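Local structure of pyruvate kinase (Toxoplasma gondii, 3GG8) at residues Gln150-Gly155 / Pro196-Gln201; Ser164-Val169 / Gln180-Ala185; Pro203-Lys208 / Ile225-Val230; Phe229-Asp234 / Asn258-Val263. The protein catalyses the closing step of glycolysis, the transfer of a phosphoryl group from phosphoenolpyruvate to ADP that yields pyruvate and ATP. All coordinates share one frame; numbering follows the deposited sequence.

How the interactions relate
From the N terminus, interaction 1 closes a long loop of mostly strand residues, bringing 150-155 against 196-201, the chain's way back to the barrel. Interaction 2 falls wholly within that loop and pairs the hairpin strands 165-172 and 176-181; the two meet where G155 N probably donates to V169 O (2.7 Å). Interaction 3 follows, spanning helix 207-217 to reach strand 224-227, and interaction 4 opens on the residues where it closes, F229 and V230, and runs past helix 233-243 and strand 251-256. A probable bond from Q231 NE2 to V200 O (2.9 Å) and the packing of K199 on E260 tie 196-201 to interaction 4, joining the small sheet domain to the barrel.

Interaction 1: Gln150-Gly155 / Pro196-Gln201; sequences QSVKPG and PNVKVQ
Apolar packing between the two segments centres on V198, which turns its side chain toward S151. Its CG1 is the branch that touches: it lies 3.8 Å from S151 CB and 3.4 Å from S151 O. With CG1 anti to the backbone N (chi1 172°), CG2 is farther, 3.9 Å from S151 O, and V152 CG2 stands 4.3 Å from V198 CG2. V152 extends this apolar patch into the small sheet by packing on V169 and V172.

Polar atoms also come close, but no hydrogen bond links the two segments directly. Q201 reaches across with its chain extended beyond CG, placing NE2 3.2 Å from S151 OG, but the angle is too poor for a bond. NE2 also lies 3.5 Å from Q150 O. The S151 hydroxyl is instead held by A147 O and the Y145 hydroxyl, and that same Y145 oxygen is bonded to the backbone N of Q201. One tyrosine oxygen therefore bridges the two segments where their own side chains do not. Q150 turns elsewhere, with NE2 bonded to S174 O.

The contact is modest, burying 200 Å² over both sides, and neither segment is regular helix or strand. V200 points away from 150-155 and packs on I107 and F229. Such a lightly bonded meeting of loops is consistent with the hinge region of pyruvate kinases, where the mobile B domain, inserted in the barrel's third beta-alpha unit, returns to the (beta/alpha)8 barrel.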
# COMPACT_ATOMS: atom_id res chain seq x y z
N GLN C 150 -36.80 2.87 -41.11
CA GLN C 150 -35.61 2.07 -41.38
C GLN C 150 -34.54 2.20 -40.27
O GLN C 150 -33.40 1.80 -40.44
CB GLN C 150 -35.01 2.48 -42.74
CG GLN C 150 -35.87 2.07 -43.97
CD GLN C 150 -36.99 3.06 -44.29
OE1 GLN C 150 -36.77 4.27 -44.31
NE2 GLN C 150 -38.19 2.55 -44.55
N SER C 151 -34.93 2.77 -39.13
CA SER C 151 -34.01 2.96 -38.01
C SER C 151 -34.56 2.23 -36.79
O SER C 151 -33.83 1.61 -36.02
CB SER C 151 -33.85 4.45 -37.70
OG SER C 151 -33.43 5.18 -38.86
N VAL C 152 -35.87 2.33 -36.65
CA VAL C 152 -36.63 1.78 -35.55
C VAL C 152 -37.16 0.39 -35.94
O VAL C 152 -37.38 0.11 -37.13
CB VAL C 152 -37.72 2.85 -35.15
CG1 VAL C 152 -39.12 2.36 -35.37
CG2 VAL C 152 -37.48 3.41 -33.76
N LYS C 153 -37.30 -0.50 -34.95
CA LYS C 153 -37.84 -1.85 -35.16
C LYS C 153 -38.90 -2.14 -34.09
O LYS C 153 -38.90 -1.48 -33.05
CB LYS C 153 -36.73 -2.91 -35.09
CG LYS C 153 -35.63 -2.75 -36.15
CD LYS C 153 -34.74 -4.00 -36.24
CE LYS C 153 -33.26 -3.63 -36.46
NZ LYS C 153 -33.02 -2.65 -37.58
N PRO C 154 -39.80 -3.12 -34.34
CA PRO C 154 -40.76 -3.51 -33.30
C PRO C 154 -40.10 -3.72 -31.93
O PRO C 154 -39.09 -4.42 -31.83
CB PRO C 154 -41.31 -4.84 -33.83
CG PRO C 154 -41.22 -4.72 -35.32
CD PRO C 154 -39.98 -3.90 -35.58
N GLY C 155 -40.65 -3.11 -30.89
CA GLY C 155 -40.10 -3.30 -29.55
C GLY C 155 -39.31 -2.09 -29.09
O GLY C 155 -39.19 -1.85 -27.88
N PRO C 196 -34.31 6.15 -28.25
CA PRO C 196 -33.46 5.36 -27.34
C PRO C 196 -32.87 4.10 -27.98
O PRO C 196 -33.61 3.33 -28.59
CB PRO C 196 -34.43 4.97 -26.22
CG PRO C 196 -35.44 6.06 -26.20
CD PRO C 196 -35.58 6.54 -27.61
N ASN C 197 -31.55 3.92 -27.88
CA ASN C 197 -30.87 2.71 -28.40
C ASN C 197 -30.89 2.60 -29.94
O ASN C 197 -30.69 1.51 -30.49
CB ASN C 197 -31.49 1.45 -27.75
CG ASN C 197 -30.47 0.37 -27.44
OD1 ASN C 197 -29.25 0.60 -27.41
ND2 ASN C 197 -30.97 -0.84 -27.19
N VAL C 198 -31.13 3.72 -30.63
CA VAL C 198 -31.15 3.75 -32.10
C VAL C 198 -30.25 4.88 -32.64
O VAL C 198 -30.39 6.04 -32.24
CB VAL C 198 -32.60 3.91 -32.66
CG1 VAL C 198 -32.59 4.12 -34.17
CG2 VAL C 198 -33.44 2.70 -32.33
N LYS C 199 -29.34 4.53 -33.54
CA LYS C 199 -28.49 5.53 -34.18
C LYS C 199 -29.31 6.46 -35.10
O LYS C 199 -30.11 5.99 -35.90
CB LYS C 199 -27.34 4.83 -34.95
CG LYS C 199 -26.66 5.70 -35.99
CD LYS C 199 -25.19 5.36 -36.21
CE LYS C 199 -24.44 6.59 -36.72
NZ LYS C 199 -22.95 6.51 -36.58
N VAL C 200 -29.12 7.76 -34.97
CA VAL C 200 -29.83 8.72 -35.81
C VAL C 200 -29.05 8.95 -37.10
O VAL C 200 -27.90 9.38 -37.05
CB VAL C 200 -30.12 10.06 -35.08
CG1 VAL C 200 -30.86 11.02 -35.98
CG2 VAL C 200 -30.92 9.80 -33.80
N GLN C 201 -29.67 8.64 -38.24
CA GLN C 201 -29.00 8.69 -39.54
C GLN C 201 -29.03 10.09 -40.14
O GLN C 201 -29.40 10.29 -41.30
CB GLN C 201 -29.61 7.69 -40.53
CG GLN C 201 -29.44 6.22 -40.15
CD GLN C 201 -30.22 5.29 -41.09
OE1 GLN C 201 -30.23 5.47 -42.32
NE2 GLN C 201 -30.87 4.28 -40.50

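Interaction 2: Ser164-Val169 / Gln180-Ala185; sequences SLSVKV and QAQNTA
L165 and A181 meet at the apolar centre, L165 CD1 lying 4.0 Å from A181 CB. Having CG anti to the backbone N (chi1 170°) lets the leucine end approach the partner segment although its CB does not point there, and CD1 also rests against the carbonyl of N183. The patch widens in two directions. L165 CB touches A185 CB at 4.1 Å, and V167 CG1 lies along the backbone of A181, with which V167 forms an antiparallel non-hydrogen-bonded pair. I160 and I158 of the adjoining strand 157-160 continue this apolar surface, S164 and L165 both facing I160 in a classic beta bulge.

Around the centre runs the backbone ladder. K168 and Q180 are a hydrogen-bonded pair: K168 N gives to Q180 O, and Q180 N gives to K168 O, both at 2.9 Å. Two residues along, beyond the V167/A181 pair, Q182 N donates to S166 O across a short 2.6 Å, almost in line with the carbonyl.

The polar edge belongs to Q182. Its chain bends at chi2 (-51°) and swings the amide back, so that NE2 gives a 3.0 Å bond to Q180 O within its own segment while passing 3.4 Å from K168 CB. R324 of the second subunit packs on S166 and N183.

Q180 O thus has two donors on opposite faces of its plane, K168 N and Q182 NE2, the latter well above that plane (50° out of it) and not on a lone pair. Hydrogen bonding across the hairpin is therefore backbone to backbone, while the glutamine amide folds back on its own segment.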
# COMPACT_ATOMS: atom_id res chain seq x y z
N SER C 164 -42.24 13.42 -22.68
CA SER C 164 -43.63 13.56 -22.24
C SER C 164 -44.40 12.27 -22.48
O SER C 164 -45.01 11.71 -21.57
CB SER C 164 -44.33 14.62 -23.08
OG SER C 164 -44.54 15.81 -22.38
N LEU C 165 -44.38 11.86 -23.75
CA LEU C 165 -45.10 10.69 -24.22
C LEU C 165 -44.08 9.67 -24.65
O LEU C 165 -43.07 10.00 -25.30
CB LEU C 165 -46.01 11.07 -25.39
CG LEU C 165 -46.70 9.98 -26.20
CD1 LEU C 165 -47.79 9.22 -25.41
CD2 LEU C 165 -47.29 10.60 -27.45
N SER C 166 -44.34 8.42 -24.26
CA SER C 166 -43.53 7.29 -24.63
C SER C 166 -44.37 6.29 -25.41
O SER C 166 -45.41 5.83 -24.92
CB SER C 166 -42.93 6.64 -23.39
OG SER C 166 -42.24 5.47 -23.73
N VAL C 167 -43.93 5.97 -26.62
CA VAL C 167 -44.59 4.95 -27.43
C VAL C 167 -43.65 3.77 -27.70
O VAL C 167 -42.43 3.96 -27.87
CB VAL C 167 -45.19 5.52 -28.76
CG1 VAL C 167 -46.22 6.63 -28.48
CG2 VAL C 167 -44.09 6.05 -29.69
N LYS C 168 -44.20 2.56 -27.69
CA LYS C 168 -43.47 1.36 -28.10
C LYS C 168 -43.82 1.06 -29.56
O LYS C 168 -45.00 1.07 -29.93
CB LYS C 168 -43.83 0.15 -27.22
CG LYS C 168 -42.74 -0.94 -27.12
CD LYS C 168 -43.32 -2.36 -27.07
CE LYS C 168 -43.64 -2.85 -25.65
NZ LYS C 168 -42.41 -3.18 -24.84
N VAL C 169 -42.80 0.79 -30.38
CA VAL C 169 -43.01 0.45 -31.80
C VAL C 169 -43.61 -0.96 -31.96
O VAL C 169 -43.07 -1.93 -31.44
CB VAL C 169 -41.70 0.58 -32.65
CG1 VAL C 169 -41.95 0.17 -34.09
CG2 VAL C 169 -41.15 2.00 -32.59
N GLN C 180 -47.60 2.34 -29.97
CA GLN C 180 -48.59 2.21 -28.93
C GLN C 180 -48.17 3.02 -27.71
O GLN C 180 -47.08 2.84 -27.18
CB GLN C 180 -48.72 0.73 -28.59
CG GLN C 180 -49.99 0.35 -27.89
CD GLN C 180 -49.84 -1.00 -27.23
OE1 GLN C 180 -50.38 -2.00 -27.71
NE2 GLN C 180 -49.07 -1.04 -26.15
N ALA C 181 -49.04 3.93 -27.27
CA ALA C 181 -48.73 4.82 -26.14
C ALA C 181 -48.50 4.04 -24.84
O ALA C 181 -49.31 3.20 -24.47
CB ALA C 181 -49.83 5.85 -25.96
N GLN C 182 -47.38 4.31 -24.17
CA GLN C 182 -47.04 3.61 -22.92
C GLN C 182 -47.66 4.33 -21.71
O GLN C 182 -47.85 3.73 -20.65
CB GLN C 182 -45.53 3.42 -22.75
CG GLN C 182 -44.87 2.47 -23.77
CD GLN C 182 -45.58 1.12 -23.88
OE1 GLN C 182 -45.50 0.27 -22.98
NE2 GLN C 182 -46.27 0.92 -25.00
N ASN C 183 -47.96 5.61 -21.90
CA ASN C 183 -48.64 6.43 -20.90
C ASN C 183 -49.65 7.37 -21.55
O ASN C 183 -49.66 7.54 -22.78
CB ASN C 183 -47.61 7.21 -20.06
CG ASN C 183 -46.81 8.20 -20.89
OD1 ASN C 183 -46.76 9.40 -20.58
ND2 ASN C 183 -46.17 7.72 -21.95
N THR C 184 -50.51 7.97 -20.72
CA THR C 184 -51.43 9.03 -21.15
C THR C 184 -50.73 10.40 -21.10
O THR C 184 -50.15 10.77 -20.08
CB THR C 184 -52.70 9.05 -20.27
OG1 THR C 184 -53.32 7.75 -20.31
CG2 THR C 184 -53.70 10.12 -20.74
N ALA C 185 -50.75 11.13 -22.22
CA ALA C 185 -50.13 12.45 -22.28
C ALA C 185 -50.77 13.39 -23.31
O ALA C 185 -51.50 12.95 -24.21
CB ALA C 185 -48.62 12.33 -22.52

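Interaction 3: Pro203-Lys208 / Ile225-Val230; sequences PVIGEK and IAASFV
V204 sets its two methyl branches against successive backbone carbonyls: CG2 lies 3.2 Å from F229 O, and CG1 3.5 Å from S228 O. CG1 is also 4.2 Å from V230 CG2, so one valine meets three consecutive residues. A chi1 of 167° divides the work, putting CG1 beside its own carbonyl carbon and CG2 beside its backbone N. I205 adds a second, lighter touch. Its CB does not point at the other segment, but the bend at chi2 (-64°) brings CD1 to 4.2 Å from A227 CB. No hydrogen bond joins the segments, and the packing is of methyl groups on methyl groups and carbonyl oxygens.

The contact lies in the layer between the strands of the (beta/alpha)8 barrel and the helices around them. The segment 203-208 leads into helix 207-217, which is followed by strand 224-227, the fourth of the eight parallel strands, so the contact brings the entry to the helix against the far end of the strand after it.

The next shell comes from helix 233-243: D235 packs on V204, Y238 and I239 on I205, and I239 also on A227. I213 of helix 207-217 also lies against I205. Backbone bonds to I253 hold A227 in the sheet. S228 is fixed by its hydroxyl, bonded to T102 O and K255 NZ. F229 then adopts left-handed backbone angles, its N bonded to E257 OE1. At the other end G206 sits at the N-cap position of helix 207-217, and its N is bonded to D209 OD2.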
# COMPACT_ATOMS: atom_id res chain seq x y z
N PRO C 203 -26.58 13.81 -40.35
CA PRO C 203 -25.26 14.41 -40.17
C PRO C 203 -25.17 15.18 -38.86
O PRO C 203 -26.03 16.01 -38.55
CB PRO C 203 -25.12 15.36 -41.37
CG PRO C 203 -26.48 15.54 -41.92
CD PRO C 203 -27.20 14.25 -41.62
N VAL C 204 -24.14 14.87 -38.08
CA VAL C 204 -23.86 15.52 -36.83
C VAL C 204 -23.48 16.98 -37.08
O VAL C 204 -23.93 17.86 -36.37
CB VAL C 204 -22.81 14.73 -36.00
CG1 VAL C 204 -22.26 15.57 -34.83
CG2 VAL C 204 -23.44 13.43 -35.46
N ILE C 205 -22.69 17.22 -38.12
CA ILE C 205 -22.34 18.57 -38.51
C ILE C 205 -22.93 18.75 -39.91
O ILE C 205 -22.31 18.35 -40.90
CB ILE C 205 -20.78 18.80 -38.50
CG1 ILE C 205 -20.17 18.59 -37.10
CG2 ILE C 205 -20.39 20.17 -39.04
CD1 ILE C 205 -20.63 19.59 -35.98
N GLY C 206 -24.13 19.32 -39.98
CA GLY C 206 -24.79 19.65 -41.25
C GLY C 206 -24.20 20.88 -41.91
O GLY C 206 -23.17 21.39 -41.46
N GLU C 207 -24.82 21.36 -42.99
CA GLU C 207 -24.31 22.56 -43.68
C GLU C 207 -24.38 23.81 -42.81
O GLU C 207 -23.49 24.67 -42.86
CB GLU C 207 -25.07 22.80 -44.99
CG GLU C 207 -24.47 22.12 -46.23
CD GLU C 207 -23.00 22.50 -46.49
OE1 GLU C 207 -22.56 23.63 -46.14
OE2 GLU C 207 -22.29 21.65 -47.05
N LYS C 208 -25.46 23.92 -42.03
CA LYS C 208 -25.60 25.04 -41.09
C LYS C 208 -24.50 25.04 -40.04
O LYS C 208 -23.86 26.07 -39.82
CB LYS C 208 -26.96 25.01 -40.41
CG LYS C 208 -27.12 26.12 -39.36
CD LYS C 208 -28.04 25.67 -38.24
CE LYS C 208 -27.67 26.29 -36.89
NZ LYS C 208 -27.26 27.69 -36.95
N ILE C 225 -15.18 24.47 -29.89
CA ILE C 225 -16.45 24.04 -30.46
C ILE C 225 -17.00 22.91 -29.59
O ILE C 225 -16.32 21.91 -29.34
CB ILE C 225 -16.32 23.55 -31.92
CG1 ILE C 225 -15.54 24.54 -32.82
CG2 ILE C 225 -17.69 23.20 -32.51
CD1 ILE C 225 -16.22 25.88 -33.13
N ALA C 226 -18.22 23.08 -29.09
CA ALA C 226 -18.94 21.98 -28.47
C ALA C 226 -19.90 21.48 -29.53
O ALA C 226 -20.71 22.24 -30.03
CB ALA C 226 -19.69 22.44 -27.22
N ALA C 227 -19.78 20.21 -29.91
CA ALA C 227 -20.53 19.68 -31.04
C ALA C 227 -21.67 18.82 -30.48
O ALA C 227 -21.43 17.79 -29.86
CB ALA C 227 -19.63 18.86 -31.94
N SER C 228 -22.90 19.24 -30.72
CA SER C 228 -24.04 18.51 -30.17
C SER C 228 -24.17 17.12 -30.79
O SER C 228 -23.81 16.91 -31.96
CB SER C 228 -25.32 19.32 -30.34
OG SER C 228 -25.24 20.47 -29.53
N PHE C 229 -24.63 16.16 -29.98
CA PHE C 229 -25.04 14.83 -30.47
C PHE C 229 -23.94 14.07 -31.23
O PHE C 229 -24.18 13.56 -32.33
CB PHE C 229 -26.30 14.97 -31.35
CG PHE C 229 -27.24 13.80 -31.26
CD1 PHE C 229 -28.11 13.68 -30.18
CD2 PHE C 229 -27.28 12.84 -32.26
CE1 PHE C 229 -29.00 12.60 -30.10
CE2 PHE C 229 -28.17 11.76 -32.17
CZ PHE C 229 -29.02 11.65 -31.10
N VAL C 230 -22.74 13.98 -30.67
CA VAL C 230 -21.68 13.24 -31.35
C VAL C 230 -21.90 11.73 -31.20
O VAL C 230 -22.07 11.23 -30.08
CB VAL C 230 -20.26 13.64 -30.88
CG1 VAL C 230 -19.23 12.63 -31.37
CG2 VAL C 230 -19.92 15.04 -31.39

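Interaction 4: Phe229-Asp234 / Asn258-Val263; sequences FVQSAD and NVEGLV
N258 and Q231 join the two segments through their amides, N258 ND2 giving a 2.9 Å bond to Q231 OE1 at 161°. The acceptor lies near the plane of the N258 amide, and a bond from Q231 NE2 to V200 O fixes the rotation of the Q231 amide. The F229 ring comes up to the N258 amide group with CZ 3.3 Å from ND2 and the planes 42° apart; OD1 lies above one ring face, offset toward its rim. With CG between its backbone N and carbonyl carbon (chi1 73°), N258 also turns OD1 back to cap its own helix, although the bond from G261 N is weak. Close by, G261 brings its CA to 3.4 Å from V230 O. A single water bridges the segments, giving to V230 O and N258 OD1 and accepting from N258 N.

The E260 side is held by van der Waals contact alone and is partly exposed. E260 CB lies 3.7 Å from Q231 CB, while Q231 O and E260 O, 3.2 Å apart, are both acceptors; Q231 O accepts instead from N264 ND2.

The contact sets the turn between strand 224-227 and helix 233-243 against helix 259-263, which follows strand 251-256; V230 packs on helix 265-271 and L262 on helix 288-305.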
# COMPACT_ATOMS: atom_id res chain seq x y z
N PHE C 229 -24.63 16.16 -29.98
CA PHE C 229 -25.04 14.83 -30.47
C PHE C 229 -23.94 14.07 -31.23
O PHE C 229 -24.18 13.56 -32.33
CB PHE C 229 -26.30 14.97 -31.35
CG PHE C 229 -27.24 13.80 -31.26
CD1 PHE C 229 -28.11 13.68 -30.18
CD2 PHE C 229 -27.28 12.84 -32.26
CE1 PHE C 229 -29.00 12.60 -30.10
CE2 PHE C 229 -28.17 11.76 -32.17
CZ PHE C 229 -29.02 11.65 -31.10
N VAL C 230 -22.74 13.98 -30.67
CA VAL C 230 -21.68 13.24 -31.35
C VAL C 230 -21.90 11.73 -31.20
O VAL C 230 -22.07 11.23 -30.08
CB VAL C 230 -20.26 13.64 -30.88
CG1 VAL C 230 -19.23 12.63 -31.37
CG2 VAL C 230 -19.92 15.04 -31.39
N GLN C 231 -21.93 11.03 -32.33
CA GLN C 231 -22.28 9.62 -32.33
C GLN C 231 -21.10 8.68 -32.60
O GLN C 231 -21.19 7.48 -32.32
CB GLN C 231 -23.41 9.35 -33.32
CG GLN C 231 -24.74 9.91 -32.86
CD GLN C 231 -25.89 9.40 -33.70
OE1 GLN C 231 -26.80 8.72 -33.19
NE2 GLN C 231 -25.88 9.72 -35.00
N SER C 232 -20.01 9.22 -33.15
CA SER C 232 -18.80 8.43 -33.46
C SER C 232 -17.56 9.32 -33.58
O SER C 232 -17.67 10.52 -33.82
CB SER C 232 -18.99 7.67 -34.77
OG SER C 232 -18.71 8.50 -35.88
N ALA C 233 -16.38 8.72 -33.46
CA ALA C 233 -15.14 9.50 -33.54
C ALA C 233 -14.87 10.09 -34.94
O ALA C 233 -14.12 11.05 -35.06
CB ALA C 233 -13.96 8.68 -33.05
N ASP C 234 -15.47 9.52 -35.98
CA ASP C 234 -15.45 10.14 -37.32
C ASP C 234 -16.08 11.53 -37.33
O ASP C 234 -15.74 12.37 -38.17
CB ASP C 234 -16.19 9.28 -38.34
CG ASP C 234 -15.42 8.05 -38.73
OD1 ASP C 234 -16.08 7.01 -38.92
OD2 ASP C 234 -14.17 8.10 -38.82
N ASN C 258 -26.47 10.39 -26.60
CA ASN C 258 -27.22 9.14 -26.79
C ASN C 258 -26.36 7.88 -26.62
O ASN C 258 -25.20 7.96 -26.17
CB ASN C 258 -28.04 9.15 -28.11
CG ASN C 258 -27.18 9.00 -29.37
OD1 ASN C 258 -25.96 9.23 -29.35
ND2 ASN C 258 -27.82 8.62 -30.48
N VAL C 259 -26.95 6.72 -26.94
CA VAL C 259 -26.29 5.43 -26.84
C VAL C 259 -25.06 5.29 -27.76
O VAL C 259 -24.06 4.71 -27.35
CB VAL C 259 -27.32 4.25 -27.02
CG1 VAL C 259 -26.62 2.88 -27.20
CG2 VAL C 259 -28.28 4.22 -25.84
N GLU C 260 -25.13 5.81 -28.99
CA GLU C 260 -23.99 5.75 -29.92
C GLU C 260 -22.77 6.48 -29.37
O GLU C 260 -21.64 6.00 -29.51
CB GLU C 260 -24.33 6.34 -31.30
CG GLU C 260 -25.24 5.50 -32.15
CD GLU C 260 -24.69 4.11 -32.45
OE1 GLU C 260 -23.58 3.99 -33.04
OE2 GLU C 260 -25.39 3.13 -32.12
N GLY C 261 -23.01 7.64 -28.77
CA GLY C 261 -21.97 8.42 -28.10
C GLY C 261 -21.36 7.60 -26.98
O GLY C 261 -20.15 7.48 -26.90
N LEU C 262 -22.21 7.02 -26.14
CA LEU C 262 -21.78 6.14 -25.06
C LEU C 262 -20.99 4.92 -25.55
O LEU C 262 -19.89 4.65 -25.07
CB LEU C 262 -22.98 5.71 -24.22
CG LEU C 262 -23.66 6.81 -23.39
CD1 LEU C 262 -24.96 6.30 -22.80
CD2 LEU C 262 -22.75 7.34 -22.28
N VAL C 263 -21.54 4.21 -26.53
CA VAL C 263 -20.89 3.01 -27.07
C VAL C 263 -19.56 3.33 -27.76
O VAL C 263 -18.60 2.53 -27.70
CB VAL C 263 -21.86 2.23 -28.01
CG1 VAL C 263 -21.13 1.17 -28.82
CG2 VAL C 263 -22.95 1.58 -27.19
O HOH W 1 -24.43 11.30 -28.41